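Long-range contact in regulatory protein PcrH (Pseudomonas aeruginosa, PDB 2XCC), which probably acts as the cytoplasmic TPR-type chaperone of the type III secretion translocator proteins PopB and PopD: residues Leu56-Cys61 and Leu72-Tyr77. Residues are numbered along the deposited sequence; the frame is centred on the assembly and turned at random. Where two conformers were deposited one is given.
Sequences LGLGAC and LQSYSY
In a helical hairpin of the tetratricopeptide repeat (TPR) kind, helices 52-64 and 68-81 pack together, and Gly-59 faces Ser-74 and Tyr-75 where the two come close. The axes of segments 56-61 and 72-77 run nearly antiparallel, 7.9 Å apart at closest approach. The CA atoms of Gly-59 and Ser-74 lie 5.1 Å from each other. Tyr-75 leans across the gap and lays one face of its ring over the glycine: Gly-59 CA sits 4.0 Å from the ring centroid, a CH-pi contact. With no side chain at Gly-59, the ring lies directly on the helix backbone. Leu-56 O lies at the ring's edge, near its plane, while Leu-56 CD2 reaches to 4.3 Å from Tyr-75 CE1. With CG anti to its carbonyl carbon (chi1 -74°), Tyr-75 carries OH past the glycine to within 3.0 Å of Ala-60 N, but the geometry is not that of a hydrogen bond, and this amide already donates its hydrogen bond to Leu-56 O within the helix. The hydroxyl is hydrogen-bonded instead to OE1 of Gln-63, farther along helix 52-64. On the other flank Ser-74 points at the partner helix, its OG 3.3 Å from Leu-58 CD2; the same leucine also packs on Gln-38 and Phe-41 of helix 34-47. No hydrogen bond links the two segments directly: close backbone approach and ring-over-glycine packing join them.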
ATOM      1  N   LEU A  56      -4.038   9.523  -1.341  1.00 26.63           N
ATOM      2  CA  LEU A  56      -4.165  10.578  -2.331  1.00 25.63           C
ATOM      3  C   LEU A  56      -3.202  11.697  -2.041  1.00 23.72           C
ATOM      4  O   LEU A  56      -2.508  12.135  -2.946  1.00 24.32           O
ATOM      5  CB  LEU A  56      -5.585  11.135  -2.424  1.00 25.04           C
ATOM      6  CG  LEU A  56      -6.463  10.586  -3.518  1.00 28.69           C
ATOM      7  CD1 LEU A  56      -7.790  11.443  -3.545  1.00 26.67           C
ATOM      8  CD2 LEU A  56      -5.753  10.599  -4.909  1.00 26.73           C
ATOM      9  N   GLY A  57      -3.151  12.167  -0.791  1.00 22.31           N
ATOM     10  CA  GLY A  57      -2.328  13.341  -0.432  1.00 20.67           C
ATOM     11  C   GLY A  57      -0.830  12.985  -0.525  1.00 19.59           C
ATOM     12  O   GLY A  57      -0.022  13.670  -1.183  1.00 19.37           O
ATOM     13  N   LEU A  58      -0.473  11.863   0.077  1.00 18.89           N
ATOM     14  CA  LEU A  58       0.948  11.422   0.024  1.00 18.36           C
ATOM     15  C   LEU A  58       1.455  11.364  -1.444  1.00 19.36           C
ATOM     16  O   LEU A  58       2.373  12.077  -1.828  1.00 19.30           O
ATOM     17  CB  LEU A  58       1.058  10.067   0.721  1.00 16.97           C
ATOM     18  CG  LEU A  58       2.529   9.554   0.690  1.00 22.97           C
ATOM     19  CD1 LEU A  58       3.475  10.530   1.372  1.00 21.45           C
ATOM     20  CD2 LEU A  58       2.634   8.191   1.358  1.00 20.73           C
ATOM     21  N   GLY A  59       0.820  10.512  -2.264  1.00 22.09           N
ATOM     22  CA  GLY A  59       0.989  10.513  -3.741  1.00 24.20           C
ATOM     23  C   GLY A  59       1.126  11.903  -4.383  1.00 25.43           C
ATOM     24  O   GLY A  59       2.172  12.243  -4.937  1.00 26.16           O
ATOM     25  N   ALA A  60       0.098  12.719  -4.285  1.00 25.09           N
ATOM     26  CA  ALA A  60       0.163  14.032  -4.900  1.00 26.17           C
ATOM     27  C   ALA A  60       1.420  14.844  -4.508  1.00 27.73           C
ATOM     28  O   ALA A  60       2.132  15.392  -5.383  1.00 28.72           O
ATOM     29  CB  ALA A  60      -1.157  14.770  -4.636  1.00 25.91           C
ATOM     30  N   CYS A  61       1.774  14.840  -3.219  1.00 29.07           N
ATOM     31  CA  CYS A  61       2.989  15.539  -2.783  1.00 29.86           C
ATOM     32  C   CYS A  61       4.222  15.036  -3.493  1.00 29.82           C
ATOM     33  O   CYS A  61       5.069  15.826  -3.928  1.00 30.10           O
ATOM     34  CB  CYS A  61       3.181  15.437  -1.244  1.00 30.00           C
ATOM     35  SG  CYS A  61       1.816  16.228  -0.361  1.00 30.78           S
ATOM     36  N   LEU A  72       3.787   6.503  -7.190  1.00 35.33           N
ATOM     37  CA  LEU A  72       3.124   5.407  -7.808  1.00 35.47           C
ATOM     38  C   LEU A  72       2.748   4.406  -6.755  1.00 33.65           C
ATOM     39  O   LEU A  72       1.602   3.966  -6.689  1.00 33.60           O
ATOM     40  CB  LEU A  72       4.010   4.845  -8.918  1.00 36.07           C
ATOM     41  CG  LEU A  72       3.343   4.365 -10.191  1.00 39.70           C
ATOM     42  CD1 LEU A  72       2.206   5.294 -10.587  1.00 40.93           C
ATOM     43  CD2 LEU A  72       4.395   4.306 -11.326  1.00 40.90           C
ATOM     44  N   GLN A  73       3.689   4.078  -5.898  1.00 33.53           N
ATOM     45  CA  GLN A  73       3.394   3.257  -4.708  1.00 33.55           C
ATOM     46  C   GLN A  73       2.204   3.781  -3.863  1.00 33.03           C
ATOM     47  O   GLN A  73       1.316   2.981  -3.567  1.00 32.80           O
ATOM     48  CB  GLN A  73       4.613   3.190  -3.814  1.00 34.33           C
ATOM     49  CG  GLN A  73       5.593   2.097  -4.107  1.00 37.78           C
ATOM     50  CD  GLN A  73       6.990   2.469  -3.603  1.00 43.42           C
ATOM     51  OE1 GLN A  73       7.200   2.709  -2.407  1.00 46.43           O
ATOM     52  NE2 GLN A  73       7.942   2.536  -4.516  1.00 42.50           N
ATOM     53  N   SER A  74       2.151   5.078  -3.470  1.00 30.86           N
ATOM     54  CA  SER A  74       0.992   5.500  -2.650  1.00 30.77           C
ATOM     55  C   SER A  74      -0.287   5.253  -3.389  1.00 28.77           C
ATOM     56  O   SER A  74      -1.196   4.660  -2.836  1.00 28.62           O
ATOM     57  CB  SER A  74       0.993   6.944  -2.155  1.00 31.21           C
ATOM     58  OG  SER A  74       2.277   7.330  -1.802  1.00 36.13           O
ATOM     59  N   TYR A  75      -0.340   5.712  -4.634  1.00 29.13           N
ATOM     60  CA  TYR A  75      -1.551   5.642  -5.436  1.00 29.01           C
ATOM     61  C   TYR A  75      -2.075   4.196  -5.489  1.00 29.44           C
ATOM     62  O   TYR A  75      -3.270   3.914  -5.212  1.00 29.49           O
ATOM     63  CB  TYR A  75      -1.241   6.200  -6.809  1.00 29.26           C
ATOM     64  CG  TYR A  75      -1.090   7.731  -6.846  1.00 26.56           C
ATOM     65  CD1 TYR A  75      -1.771   8.547  -5.947  1.00 27.09           C
ATOM     66  CD2 TYR A  75      -0.287   8.351  -7.810  1.00 24.28           C
ATOM     67  CE1 TYR A  75      -1.661   9.942  -5.993  1.00 21.07           C
ATOM     68  CE2 TYR A  75      -0.143   9.748  -7.843  1.00 25.03           C
ATOM     69  CZ  TYR A  75      -0.860  10.532  -6.930  1.00 22.74           C
ATOM     70  OH  TYR A  75      -0.781  11.905  -7.005  1.00 20.36           O
ATOM     71  N   SER A  76      -1.155   3.279  -5.734  1.00 28.28           N
ATOM     72  CA  SER A  76      -1.503   1.869  -5.897  0.50 28.68           C
ATOM     73  C   SER A  76      -2.058   1.247  -4.626  1.00 28.68           C
ATOM     74  O   SER A  76      -2.977   0.442  -4.706  1.00 29.15           O
ATOM     75  CB  SER A  76      -0.298   1.064  -6.392  0.50 28.54           C
ATOM     76  OG  SER A  76       0.050   1.437  -7.715  0.50 28.93           O
ATOM     77  N   TYR A  77      -1.491   1.594  -3.465  1.00 28.53           N
ATOM     78  CA  TYR A  77      -2.042   1.101  -2.237  1.00 29.24           C
ATOM     79  C   TYR A  77      -3.417   1.758  -2.034  1.00 30.43           C
ATOM     80  O   TYR A  77      -4.368   1.097  -1.686  1.00 30.02           O
ATOM     81  CB  TYR A  77      -1.117   1.360  -1.039  1.00 29.85           C
ATOM     82  CG  TYR A  77      -1.781   0.968   0.273  1.00 29.99           C
ATOM     83  CD1 TYR A  77      -1.883  -0.371   0.633  1.00 31.71           C
ATOM     84  CD2 TYR A  77      -2.353   1.925   1.128  1.00 31.90           C
ATOM     85  CE1 TYR A  77      -2.475  -0.764   1.811  1.00 28.44           C
ATOM     86  CE2 TYR A  77      -2.981   1.518   2.337  1.00 32.15           C
ATOM     87  CZ  TYR A  77      -3.010   0.159   2.647  1.00 30.48           C
ATOM     88  OH  TYR A  77      -3.622  -0.322   3.768  1.00 31.74           O
TER